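Local coordinates for protein diguanylate cyclase (Pseudomonas aeruginosa, PDB 5M3C) that joins a GGDEF domain and an EAL domain in one chain, and in this model holds guanosine-5'-triphosphate and calcium ions, at residues Gly35-Ile40 with Ile87-Gly92; Met176-Glu181 with Pro218-Ile223; Val245-Cys250 with Glu285-Gln290; Phe333-Ser338 with Lys355-Gly360. All blocks are in the same frame, centred on the assembly; numbering follows the deposited sequence.

Contact 1 (Gly35-Ile40 with Ile87-Gly92); sequences GAVLFI and IILLPG
Two antiparallel strands sort their side chains onto two faces, Ala36, Leu38, Ile88 and Leu90 on one and Val37, Phe39, Ile87 and Leu89 on the other. On the first face, Leu38 and Leu90 both have CG anti to the carbonyl carbon, and their chains cross obliquely with Leu38 CD1 4.0 Å from Leu90 CD1. The same methyl of Leu90 also lies 4.0 Å from Ala36 CB, so one leucine branch serves two neighbours along the opposing strand. Beyond them, the Ile40 and Ile88 chains cross obliquely, Ile40 CD1 being 3.4 Å from Ile88 CD1. On the second face Ile87 has CG1 anti to its backbone N (chi1 -163°), which swings the chain across Val37 CG1, 3.9 Å from Ile87 CG1, and sets Ile87 CD1 beside CD2 of the Phe39 ring.

Four backbone hydrogen bonds hold this alternation in place, two at the Ala36-Leu90 pair and two at Leu38-Ile88. The straightest runs from Leu90 N to Ala36 O at 2.8 Å (169° at the hydrogen) and lies in the carbonyl plane, whereas Leu38 N approaches Ile88 O from above that plane.

The pair belongs to the central sheet of the GGDEF domain: strand 119-132 bonds to the far edge of strand 35-43, and strand 77-82 to that of 85-90. Helix 96-108 packs on the Leu38 face through Leu106, and helix 139-155 on the Phe39 face through Met150.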
loop_
_atom_site.group_PDB
_atom_site.type_symbol
_atom_site.label_atom_id
_atom_site.label_comp_id
_atom_site.label_asym_id
_atom_site.label_seq_id
_atom_site.Cartn_x
_atom_site.Cartn_y
_atom_site.Cartn_z
ATOM N N GLY B 35 -26.090 29.985 -17.550
ATOM C CA GLY B 35 -26.114 30.011 -16.093
ATOM C C GLY B 35 -25.835 28.641 -15.516
ATOM O O GLY B 35 -25.561 27.695 -16.251
ATOM N N ALA B 36 -25.913 28.526 -14.197
ATOM C CA ALA B 36 -25.576 27.271 -13.541
ATOM C C ALA B 36 -26.371 27.032 -12.266
ATOM O O ALA B 36 -26.669 27.958 -11.516
ATOM C CB ALA B 36 -24.088 27.228 -13.238
ATOM N N VAL B 37 -26.706 25.769 -12.040
ATOM C CA VAL B 37 -27.290 25.319 -10.791
ATOM C C VAL B 37 -26.366 24.262 -10.204
ATOM O O VAL B 37 -26.030 23.285 -10.878
ATOM C CB VAL B 37 -28.681 24.700 -11.003
ATOM C CG1 VAL B 37 -29.214 24.138 -9.694
ATOM C CG2 VAL B 37 -29.639 25.733 -11.576
ATOM N N LEU B 38 -25.945 24.469 -8.961
ATOM C CA LEU B 38 -25.021 23.554 -8.297
ATOM C C LEU B 38 -25.699 22.831 -7.143
ATOM O O LEU B 38 -26.320 23.459 -6.287
ATOM C CB LEU B 38 -23.788 24.304 -7.782
ATOM C CG LEU B 38 -22.699 24.610 -8.819
ATOM C CD1 LEU B 38 -23.262 25.408 -9.985
ATOM C CD2 LEU B 38 -21.533 25.355 -8.189
ATOM N N PHE B 39 -25.569 21.507 -7.129
ATOM C CA PHE B 39 -26.134 20.670 -6.076
ATOM C C PHE B 39 -25.031 20.166 -5.154
ATOM O O PHE B 39 -24.124 19.453 -5.596
ATOM C CB PHE B 39 -26.862 19.478 -6.692
ATOM C CG PHE B 39 -27.919 18.891 -5.807
ATOM C CD1 PHE B 39 -27.577 18.225 -4.646
ATOM C CD2 PHE B 39 -29.258 19.003 -6.142
ATOM C CE1 PHE B 39 -28.551 17.683 -3.831
ATOM C CE2 PHE B 39 -30.237 18.465 -5.331
ATOM C CZ PHE B 39 -29.884 17.802 -4.174
ATOM N N ILE B 40 -25.115 20.531 -3.877
ATOM C CA ILE B 40 -24.081 20.169 -2.905
ATOM C C ILE B 40 -24.631 19.320 -1.764
ATOM O O ILE B 40 -25.468 19.775 -0.994
ATOM C CB ILE B 40 -23.432 21.417 -2.283
ATOM C CG1 ILE B 40 -22.728 22.244 -3.363
ATOM C CG2 ILE B 40 -22.458 21.008 -1.188
ATOM C CD1 ILE B 40 -22.092 23.515 -2.842
ATOM N N ILE B 87 -28.354 23.896 -2.363
ATOM C CA ILE B 87 -28.453 24.132 -3.793
ATOM C C ILE B 87 -28.112 25.582 -4.091
ATOM O O ILE B 87 -28.442 26.483 -3.316
ATOM C CB ILE B 87 -29.852 23.771 -4.328
ATOM C CG1 ILE B 87 -29.803 23.616 -5.849
ATOM C CG2 ILE B 87 -30.879 24.810 -3.899
ATOM C CD1 ILE B 87 -30.885 22.713 -6.401
ATOM N N ILE B 88 -27.439 25.797 -5.216
ATOM C CA ILE B 88 -26.880 27.101 -5.538
ATOM C C ILE B 88 -27.208 27.511 -6.966
ATOM O O ILE B 88 -27.289 26.670 -7.862
ATOM C CB ILE B 88 -25.351 27.093 -5.358
ATOM C CG1 ILE B 88 -24.999 26.789 -3.902
ATOM C CG2 ILE B 88 -24.750 28.427 -5.771
ATOM C CD1 ILE B 88 -23.532 26.498 -3.678
ATOM N N LEU B 89 -27.386 28.813 -7.168
ATOM C CA LEU B 89 -27.743 29.359 -8.470
ATOM C C LEU B 89 -26.737 30.433 -8.872
ATOM O O LEU B 89 -26.403 31.312 -8.079
ATOM C CB LEU B 89 -29.170 29.923 -8.421
ATOM C CG LEU B 89 -29.853 30.493 -9.675
ATOM C CD1 LEU B 89 -29.732 32.009 -9.719
ATOM C CD2 LEU B 89 -29.338 29.873 -10.966
ATOM N N LEU B 90 -26.241 30.332 -10.099
ATOM C CA LEU B 90 -25.342 31.329 -10.668
ATOM C C LEU B 90 -26.014 31.927 -11.901
ATOM O O LEU B 90 -25.919 31.372 -13.000
ATOM C CB LEU B 90 -23.999 30.694 -11.029
ATOM C CG LEU B 90 -23.315 29.915 -9.900
ATOM C CD1 LEU B 90 -22.061 29.228 -10.415
ATOM C CD2 LEU B 90 -22.979 30.815 -8.720
ATOM N N PRO B 91 -26.699 33.067 -11.714
ATOM C CA PRO B 91 -27.631 33.677 -12.666
ATOM C C PRO B 91 -26.948 34.257 -13.891
ATOM O O PRO B 91 -27.359 33.986 -15.022
ATOM C CB PRO B 91 -28.290 34.809 -11.857
ATOM C CG PRO B 91 -27.744 34.723 -10.471
ATOM C CD PRO B 91 -26.485 33.923 -10.538
ATOM N N GLY B 92 -25.923 35.065 -13.658
ATOM C CA GLY B 92 -25.190 35.690 -14.741
ATOM C C GLY B 92 -23.789 35.130 -14.830
ATOM O O GLY B 92 -22.995 35.268 -13.898
#

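Contact 2 (Met176-Glu181 with Pro218-Ile223); sequences MALETE and PLFGEI
Leu178 and Phe220 both turn CG anti to the carbonyl carbon (chi1 -73° and -58°); the second torsion of the leucine sends CD1 on along the chain, anti to CA, and turns the other branch, CD2, over the ring. Leu178 CD2 stands 4.0 Å from the centroid of the Phe220 ring and only 8° off its normal, a clear CH-pi contact. The opposite face is filled from within the loop, where Leu219 CG sits 4.1 Å above the plane of the Phe220 ring. The ring is thus clamped between two leucines, one from helix and one from loop. Leu178 CD2 has a second partner: it meets Ile223 CD1 tip to tip at 3.9 Å. Flanking the ring obliquely are Ala177 CB, 4.4 Å from Phe220 CZ, and the aliphatic CG of Glu181, whose carboxylate turns to a hydrogen bond with His217.

His217 also lies edge-to-face with Phe220 and opposes both Phe220 and Gly221, which makes a classic beta bulge where strand 206-217 gives way to the loop. The contact therefore ties helix 168-187 to the loop before helix 225-234. That helix adds Arg227 and Leu231 against Leu178, and Phe228 against Ile223, while Trp215 of strand 206-217 lies against Glu181.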
loop_
_atom_site.group_PDB
_atom_site.type_symbol
_atom_site.label_atom_id
_atom_site.label_comp_id
_atom_site.label_asym_id
_atom_site.label_seq_id
_atom_site.Cartn_x
_atom_site.Cartn_y
_atom_site.Cartn_z
ATOM N N MET B 176 -29.854 3.233 -6.929
ATOM C CA MET B 176 -30.818 3.253 -5.832
ATOM C C MET B 176 -31.690 1.994 -5.849
ATOM O O MET B 176 -31.933 1.374 -4.813
ATOM C CB MET B 176 -31.707 4.498 -5.917
ATOM C CG MET B 176 -31.015 5.801 -5.549
ATOM S SD MET B 176 -32.017 7.234 -5.997
ATOM C CE MET B 176 -30.921 8.576 -5.547
ATOM N N ALA B 177 -32.164 1.624 -7.034
ATOM C CA ALA B 177 -33.005 0.447 -7.175
ATOM C C ALA B 177 -32.262 -0.788 -6.682
ATOM O O ALA B 177 -32.721 -1.485 -5.770
ATOM C CB ALA B 177 -33.421 0.273 -8.626
ATOM N N LEU B 178 -31.101 -1.045 -7.274
ATOM C CA LEU B 178 -30.323 -2.229 -6.920
ATOM C C LEU B 178 -30.083 -2.329 -5.415
ATOM O O LEU B 178 -30.022 -3.430 -4.861
ATOM C CB LEU B 178 -28.994 -2.251 -7.677
ATOM C CG LEU B 178 -29.125 -2.579 -9.165
ATOM C CD1 LEU B 178 -27.766 -2.547 -9.847
ATOM C CD2 LEU B 178 -29.791 -3.932 -9.365
ATOM N N GLU B 179 -29.953 -1.186 -4.748
ATOM C CA GLU B 179 -29.791 -1.196 -3.303
ATOM C C GLU B 179 -31.020 -1.824 -2.659
ATOM O O GLU B 179 -30.900 -2.759 -1.868
ATOM C CB GLU B 179 -29.568 0.212 -2.752
ATOM C CG GLU B 179 -29.546 0.258 -1.231
ATOM C CD GLU B 179 -29.203 1.628 -0.677
ATOM O OE1 GLU B 179 -29.145 1.764 0.563
ATOM O OE2 GLU B 179 -28.991 2.569 -1.470
ATOM N N THR B 180 -32.199 -1.316 -3.009
ATOM C CA THR B 180 -33.443 -1.813 -2.421
ATOM C C THR B 180 -33.604 -3.293 -2.713
ATOM O O THR B 180 -33.982 -4.079 -1.838
ATOM C CB THR B 180 -34.679 -1.072 -2.966
ATOM O OG1 THR B 180 -34.575 -0.943 -4.388
ATOM C CG2 THR B 180 -34.799 0.306 -2.349
ATOM N N GLU B 181 -33.309 -3.669 -3.951
ATOM C CA GLU B 181 -33.438 -5.053 -4.365
ATOM C C GLU B 181 -32.472 -5.951 -3.604
ATOM O O GLU B 181 -32.831 -7.057 -3.207
ATOM C CB GLU B 181 -33.227 -5.186 -5.872
ATOM C CG GLU B 181 -34.387 -4.646 -6.697
ATOM C CD GLU B 181 -35.741 -5.067 -6.151
ATOM O OE1 GLU B 181 -36.250 -4.403 -5.225
ATOM O OE2 GLU B 181 -36.302 -6.063 -6.651
ATOM N N PRO B 218 -35.070 -11.033 -12.282
ATOM C CA PRO B 218 -35.761 -11.078 -13.572
ATOM C C PRO B 218 -35.658 -9.768 -14.349
ATOM O O PRO B 218 -35.431 -9.778 -15.560
ATOM C CB PRO B 218 -37.220 -11.341 -13.184
ATOM C CG PRO B 218 -37.165 -11.946 -11.825
ATOM C CD PRO B 218 -35.959 -11.364 -11.157
ATOM N N LEU B 219 -35.832 -8.654 -13.647
ATOM C CA LEU B 219 -35.786 -7.337 -14.262
ATOM C C LEU B 219 -34.381 -6.982 -14.736
ATOM O O LEU B 219 -34.220 -6.284 -15.733
ATOM C CB LEU B 219 -36.285 -6.279 -13.271
ATOM C CG LEU B 219 -36.462 -4.850 -13.795
ATOM C CD1 LEU B 219 -37.467 -4.802 -14.933
ATOM C CD2 LEU B 219 -36.899 -3.921 -12.674
ATOM N N PHE B 220 -33.367 -7.470 -14.028
ATOM C CA PHE B 220 -31.986 -7.085 -14.317
ATOM C C PHE B 220 -31.137 -8.243 -14.826
ATOM O O PHE B 220 -30.013 -8.039 -15.283
ATOM C CB PHE B 220 -31.335 -6.503 -13.062
ATOM C CG PHE B 220 -32.050 -5.306 -12.511
ATOM C CD1 PHE B 220 -31.902 -4.061 -13.099
ATOM C CD2 PHE B 220 -32.873 -5.425 -11.407
ATOM C CE1 PHE B 220 -32.560 -2.958 -12.596
ATOM C CE2 PHE B 220 -33.534 -4.326 -10.898
ATOM C CZ PHE B 220 -33.378 -3.090 -11.493
ATOM N N GLY B 221 -31.678 -9.454 -14.744
ATOM C CA GLY B 221 -30.940 -10.656 -15.118
ATOM C C GLY B 221 -29.945 -11.064 -14.048
ATOM O O GLY B 221 -30.099 -10.714 -12.873
ATOM N N GLU B 222 -28.926 -11.814 -14.456
ATOM C CA GLU B 222 -27.861 -12.222 -13.548
ATOM C C GLU B 222 -26.983 -11.027 -13.205
ATOM O O GLU B 222 -26.249 -10.517 -14.049
ATOM C CB GLU B 222 -27.007 -13.337 -14.166
ATOM C CG GLU B 222 -27.463 -14.747 -13.812
ATOM C CD GLU B 222 -26.990 -15.197 -12.438
ATOM O OE1 GLU B 222 -26.011 -14.616 -11.919
ATOM O OE2 GLU B 222 -27.595 -16.141 -11.880
ATOM N N ILE B 223 -27.072 -10.577 -11.961
ATOM C CA ILE B 223 -26.237 -9.488 -11.490
ATOM C C ILE B 223 -24.924 -10.067 -10.982
ATOM O O ILE B 223 -24.909 -10.857 -10.040
ATOM C CB ILE B 223 -26.940 -8.697 -10.374
ATOM C CG1 ILE B 223 -28.332 -8.263 -10.842
ATOM C CG2 ILE B 223 -26.116 -7.478 -9.986
ATOM C CD1 ILE B 223 -29.243 -7.805 -9.725
#

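Contact 3 (Val245-Cys250 with Glu285-Gln290); sequences VLEHAC and EQLLEQ
Leu246 O is held by one assigned bond, from Cys250 N at 2.8 Å, the ordinary i to i+4 bond of an alpha-helix. The thiol of Cys250 is also close, with its SG 3.3 Å from Leu246 O. SG lies beside the backbone N and anti to the carbonyl carbon (chi1 -68°), a torsion that puts the sulfur next to the side chains of Leu287 and Leu288. Cys250 SG lies 4.2 Å from Leu288 CD2, and the backbone of the second helix is near too, Leu287 O being 4.1 Å from Cys250 CB. Leu287 O is itself hydrogen-bonded to Ser291 OG.

Such pairs of neighbouring outer helices are a feature of the TIM-barrel-like fold of EAL domains. Helix 238-259 precedes strand 266-269 and helix 280-291 precedes strand 298-303, adjacent parallel strands of the sheet; over these segments the helix axes run at 25° to one another, 9.5 Å apart at closest.

Leu287 is the wedge between them. Its two methyls straddle Glu247: CD1 packs against the backbone, 3.5 Å from Glu247 N, and also touches Leu246 CB, whereas CD2 lies 3.6 Å from Glu247 CG. Glu247 leaves its helix with CG anti to the backbone N and runs extended, crossing the leucine at about a right angle, so its methylenes do the packing. The carboxylate beyond them forms a long, weak ion pair with Arg283. Inward, Leu246 meets Leu300 and Leu288 meets Leu298, both on strand 298-303.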
loop_
_atom_site.group_PDB
_atom_site.type_symbol
_atom_site.label_atom_id
_atom_site.label_comp_id
_atom_site.label_asym_id
_atom_site.label_seq_id
_atom_site.Cartn_x
_atom_site.Cartn_y
_atom_site.Cartn_z
ATOM N N VAL B 245 -23.956 -15.290 3.659
ATOM C CA VAL B 245 -23.130 -16.226 2.908
ATOM C C VAL B 245 -22.566 -17.314 3.820
ATOM O O VAL B 245 -22.653 -18.503 3.503
ATOM C CB VAL B 245 -21.973 -15.507 2.187
ATOM C CG1 VAL B 245 -20.980 -16.513 1.623
ATOM C CG2 VAL B 245 -22.515 -14.620 1.079
ATOM N N LEU B 246 -21.995 -16.910 4.951
ATOM C CA LEU B 246 -21.400 -17.869 5.876
ATOM C C LEU B 246 -22.422 -18.895 6.372
ATOM O O LEU B 246 -22.212 -20.105 6.245
ATOM C CB LEU B 246 -20.760 -17.148 7.063
ATOM C CG LEU B 246 -19.375 -16.557 6.794
ATOM C CD1 LEU B 246 -18.934 -15.681 7.956
ATOM C CD2 LEU B 246 -18.359 -17.659 6.537
ATOM N N GLU B 247 -23.527 -18.408 6.929
ATOM C CA GLU B 247 -24.549 -19.286 7.495
ATOM C C GLU B 247 -25.034 -20.310 6.476
ATOM O O GLU B 247 -25.108 -21.509 6.763
ATOM C CB GLU B 247 -25.735 -18.462 8.001
ATOM C CG GLU B 247 -26.797 -19.284 8.715
ATOM C CD GLU B 247 -27.915 -18.433 9.295
ATOM O OE1 GLU B 247 -28.728 -18.971 10.076
ATOM O OE2 GLU B 247 -27.981 -17.229 8.968
ATOM N N HIS B 248 -25.362 -19.831 5.282
ATOM C CA HIS B 248 -25.868 -20.699 4.227
ATOM C C HIS B 248 -24.786 -21.640 3.715
ATOM O O HIS B 248 -25.069 -22.786 3.362
ATOM C CB HIS B 248 -26.434 -19.864 3.082
ATOM C CG HIS B 248 -27.757 -19.240 3.395
ATOM N ND1 HIS B 248 -28.949 -19.759 2.938
ATOM C CD2 HIS B 248 -28.078 -18.152 4.131
ATOM C CE1 HIS B 248 -29.948 -19.013 3.373
ATOM N NE2 HIS B 248 -29.447 -18.030 4.100
ATOM N N ALA B 249 -23.548 -21.153 3.677
ATOM C CA ALA B 249 -22.419 -21.983 3.273
ATOM C C ALA B 249 -22.250 -23.128 4.257
ATOM O O ALA B 249 -21.996 -24.265 3.862
ATOM C CB ALA B 249 -21.146 -21.158 3.203
ATOM N N CYS B 250 -22.394 -22.817 5.543
ATOM C CA CYS B 250 -22.311 -23.830 6.587
ATOM C C CYS B 250 -23.475 -24.807 6.468
ATOM O O CYS B 250 -23.272 -26.003 6.253
ATOM C CB CYS B 250 -22.306 -23.179 7.971
ATOM S SG CYS B 250 -20.815 -22.220 8.322
ATOM N N GLU B 285 -18.355 -19.579 15.281
ATOM C CA GLU B 285 -18.408 -20.804 16.052
ATOM C C GLU B 285 -19.834 -21.232 16.165
ATOM O O GLU B 285 -20.176 -22.348 15.861
ATOM C CB GLU B 285 -17.874 -20.492 17.442
ATOM C CG GLU B 285 -17.608 -21.663 18.362
ATOM C CD GLU B 285 -16.908 -21.247 19.640
ATOM O OE1 GLU B 285 -17.117 -21.886 20.674
ATOM O OE2 GLU B 285 -16.148 -20.275 19.623
ATOM N N GLN B 286 -20.744 -20.319 16.453
ATOM C CA GLN B 286 -22.128 -20.739 16.558
ATOM C C GLN B 286 -22.621 -21.285 15.276
ATOM O O GLN B 286 -23.311 -22.276 15.257
ATOM C CB GLN B 286 -23.025 -19.587 16.888
ATOM C CG GLN B 286 -22.504 -18.760 18.023
ATOM C CD GLN B 286 -23.599 -17.979 18.689
ATOM O OE1 GLN B 286 -24.617 -17.659 18.066
ATOM N NE2 GLN B 286 -23.406 -17.670 19.965
ATOM N N LEU B 287 -22.267 -20.640 14.186
ATOM C CA LEU B 287 -22.764 -21.116 12.891
ATOM C C LEU B 287 -22.393 -22.566 12.619
ATOM O O LEU B 287 -23.170 -23.317 12.026
ATOM C CB LEU B 287 -22.226 -20.245 11.755
ATOM C CG LEU B 287 -22.942 -18.914 11.529
ATOM C CD1 LEU B 287 -22.442 -18.265 10.251
ATOM C CD2 LEU B 287 -24.447 -19.116 11.472
ATOM N N LEU B 288 -21.195 -22.946 13.046
ATOM C CA LEU B 288 -20.680 -24.295 12.838
ATOM C C LEU B 288 -21.404 -25.278 13.746
ATOM O O LEU B 288 -21.845 -26.349 13.320
ATOM C CB LEU B 288 -19.189 -24.313 13.158
ATOM C CG LEU B 288 -18.384 -23.319 12.322
ATOM C CD1 LEU B 288 -17.124 -22.871 13.047
ATOM C CD2 LEU B 288 -18.066 -23.933 10.968
ATOM N N GLU B 289 -21.509 -24.884 15.008
ATOM C CA GLU B 289 -22.194 -25.653 16.034
ATOM C C GLU B 289 -23.629 -25.985 15.623
ATOM O O GLU B 289 -24.089 -27.113 15.809
ATOM C CB GLU B 289 -22.162 -24.860 17.348
ATOM C CG GLU B 289 -23.442 -24.885 18.168
ATOM C CD GLU B 289 -23.530 -23.715 19.131
ATOM O OE1 GLU B 289 -24.657 -23.234 19.381
ATOM O OE2 GLU B 289 -22.475 -23.269 19.632
ATOM N N GLN B 290 -24.325 -25.003 15.055
ATOM C CA GLN B 290 -25.712 -25.182 14.633
ATOM C C GLN B 290 -25.860 -26.215 13.525
ATOM O O GLN B 290 -26.831 -26.972 13.500
ATOM C CB GLN B 290 -26.298 -23.857 14.150
ATOM C CG GLN B 290 -26.545 -22.855 15.258
ATOM C CD GLN B 290 -27.085 -21.543 14.733
ATOM O OE1 GLN B 290 -27.091 -21.298 13.524
ATOM N NE2 GLN B 290 -27.538 -20.687 15.640
#

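Contact 4 (Phe333-Ser338 with Lys355-Gly360); sequences FGTGYS and KSFIRG
The Phe357 ring carries Ser356 OG over the centre of one face, 3.7 Å above the plane, and presents its edge to the backbone of residues 333-335. Thr335 N lies in the ring plane, 3.8 Å from Phe357 CE2. The carbonyl oxygens of Phe333 and Gly334 sit at the same rim, Gly334 O being 3.3 Å from Phe357 CZ. This is a loop of the TIM-barrel-like EAL fold, following strand 327-333 of the barrel, and its sequence fits the DFGTGYS signature found in EAL domains. Asp331, just upstream, binds calcium.

The approach of Gly334 O to the ring edge may be mildly favourable, since ring C-H groups carry slight positive charge. Phe357 reaches it with CG anti to the carbonyl carbon (chi1 -54°), from a weakly bonded turn of helix at 355-358. Glycine suits position 334 because a CB there would point toward Phe357 CE2 and crowd it; separately, the positive phi of 106° favours glycine. Gly334 C is 3.5 Å from Phe357 CE2. Glu304 accepts a bond from Gly334 N, while Ile370 and Thr371 of helix 365-380 pack on the phenylalanine. Further along, Tyr337 and Ser338 pair in antiparallel fashion with a strand of the second subunit, so this loop runs from the barrel to the dimer interface. At the outer margin Thr335 CG2 stands 4.2 Å from Ser356 OG, and that hydroxyl is hydrogen-bonded to Asp354 OD2.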
loop_
_atom_site.group_PDB
_atom_site.type_symbol
_atom_site.label_atom_id
_atom_site.label_comp_id
_atom_site.label_asym_id
_atom_site.label_seq_id
_atom_site.Cartn_x
_atom_site.Cartn_y
_atom_site.Cartn_z
ATOM N N PHE B 333 -3.475 -14.742 -5.643
ATOM C CA PHE B 333 -2.099 -14.524 -5.204
ATOM C C PHE B 333 -1.120 -14.266 -6.345
ATOM O O PHE B 333 -1.147 -14.951 -7.368
ATOM C CB PHE B 333 -1.606 -15.715 -4.383
ATOM C CG PHE B 333 -0.271 -15.487 -3.739
ATOM C CD1 PHE B 333 -0.171 -14.767 -2.561
ATOM C CD2 PHE B 333 0.888 -15.983 -4.314
ATOM C CE1 PHE B 333 1.056 -14.552 -1.965
ATOM C CE2 PHE B 333 2.119 -15.772 -3.723
ATOM C CZ PHE B 333 2.203 -15.054 -2.546
ATOM N N GLY B 334 -0.255 -13.272 -6.154
ATOM C CA GLY B 334 0.860 -13.026 -7.064
ATOM C C GLY B 334 0.714 -11.819 -7.975
ATOM O O GLY B 334 1.667 -11.431 -8.649
ATOM N N THR B 335 -0.471 -11.214 -7.988
ATOM C CA THR B 335 -0.789 -10.154 -8.949
ATOM C C THR B 335 0.043 -8.882 -8.771
ATOM O O THR B 335 0.752 -8.462 -9.689
ATOM C CB THR B 335 -2.278 -9.775 -8.883
ATOM O OG1 THR B 335 -2.666 -9.587 -7.517
ATOM C CG2 THR B 335 -3.134 -10.865 -9.503
ATOM N N GLY B 336 -0.051 -8.265 -7.596
ATOM C CA GLY B 336 0.605 -6.982 -7.353
ATOM C C GLY B 336 1.801 -7.062 -6.424
ATOM O O GLY B 336 2.576 -8.018 -6.468
ATOM N N TYR B 337 1.954 -6.040 -5.585
ATOM C CA TYR B 337 3.051 -5.979 -4.622
ATOM C C TYR B 337 2.661 -6.631 -3.302
ATOM O O TYR B 337 1.634 -6.296 -2.716
ATOM C CB TYR B 337 3.466 -4.526 -4.381
ATOM C CG TYR B 337 4.350 -3.965 -5.469
ATOM C CD1 TYR B 337 3.864 -3.772 -6.756
ATOM C CD2 TYR B 337 5.675 -3.630 -5.211
ATOM C CE1 TYR B 337 4.673 -3.263 -7.759
ATOM C CE2 TYR B 337 6.492 -3.119 -6.205
ATOM C CZ TYR B 337 5.986 -2.940 -7.478
ATOM O OH TYR B 337 6.794 -2.432 -8.473
ATOM N N SER B 338 3.489 -7.560 -2.836
ATOM C CA SER B 338 3.224 -8.266 -1.587
ATOM C C SER B 338 4.496 -8.361 -0.747
ATOM O O SER B 338 5.563 -7.924 -1.174
ATOM C CB SER B 338 2.675 -9.665 -1.874
ATOM O OG SER B 338 3.652 -10.479 -2.502
ATOM N N LYS B 355 -6.051 -15.990 -11.447
ATOM C CA LYS B 355 -6.521 -16.492 -12.736
ATOM C C LYS B 355 -5.750 -15.908 -13.919
ATOM O O LYS B 355 -5.783 -16.463 -15.018
ATOM C CB LYS B 355 -8.015 -16.193 -12.902
ATOM N N SER B 356 -5.062 -14.795 -13.699
ATOM C CA SER B 356 -4.346 -14.120 -14.778
ATOM C C SER B 356 -3.129 -14.917 -15.259
ATOM O O SER B 356 -2.822 -14.936 -16.452
ATOM C CB SER B 356 -3.913 -12.720 -14.334
ATOM O OG SER B 356 -3.009 -12.780 -13.243
ATOM N N PHE B 357 -2.443 -15.574 -14.329
ATOM C CA PHE B 357 -1.230 -16.320 -14.657
ATOM C C PHE B 357 -1.534 -17.692 -15.241
ATOM O O PHE B 357 -0.742 -18.238 -16.004
ATOM C CB PHE B 357 -0.356 -16.492 -13.415
ATOM C CG PHE B 357 -0.029 -15.203 -12.722
ATOM C CD1 PHE B 357 0.690 -14.216 -13.375
ATOM C CD2 PHE B 357 -0.437 -14.979 -11.418
ATOM C CE1 PHE B 357 0.993 -13.026 -12.743
ATOM C CE2 PHE B 357 -0.138 -13.793 -10.778
ATOM C CZ PHE B 357 0.579 -12.814 -11.442
ATOM N N ILE B 358 -2.678 -18.252 -14.872
ATOM C CA ILE B 358 -3.034 -19.601 -15.294
ATOM C C ILE B 358 -3.787 -19.613 -16.623
ATOM O O ILE B 358 -3.811 -20.629 -17.317
ATOM C CB ILE B 358 -3.856 -20.310 -14.205
ATOM C CG1 ILE B 358 -2.933 -20.707 -13.054
ATOM C CG2 ILE B 358 -4.547 -21.546 -14.761
ATOM C CD1 ILE B 358 -3.662 -21.010 -11.768
ATOM N N ARG B 359 -4.384 -18.481 -16.985
ATOM C CA ARG B 359 -5.144 -18.386 -18.230
ATOM C C ARG B 359 -4.241 -18.239 -19.457
ATOM O O ARG B 359 -4.706 -18.359 -20.590
ATOM C CB ARG B 359 -6.142 -17.225 -18.166
ATOM C CG ARG B 359 -7.439 -17.565 -17.445
ATOM N N GLY B 360 -2.955 -17.984 -19.233
ATOM C CA GLY B 360 -1.999 -17.851 -20.329
ATOM C C GLY B 360 -1.240 -19.136 -20.608
ATOM O O GLY B 360 -0.572 -19.266 -21.636
#

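From the N terminus, contact 1 comes first, joining two strands of the GGDEF domain across 46 intervening residues that are largely helix. Only after it has closed does the chain enter helix 168-187 and open contact 2, which closes a loop of 36 residues, mostly strand, in the EAL part of the chain. Contact 3 then pairs two outer helices of the barrel, and contact 4 joins a loop after strand 327-333 to the turn after strand 350-353. All four are in series; none nests or crosses. Contacts 1 and 2 approach to about 9 Å between nearest atoms, whereas the centres of contacts 1 and 3 are about 53 Å apart.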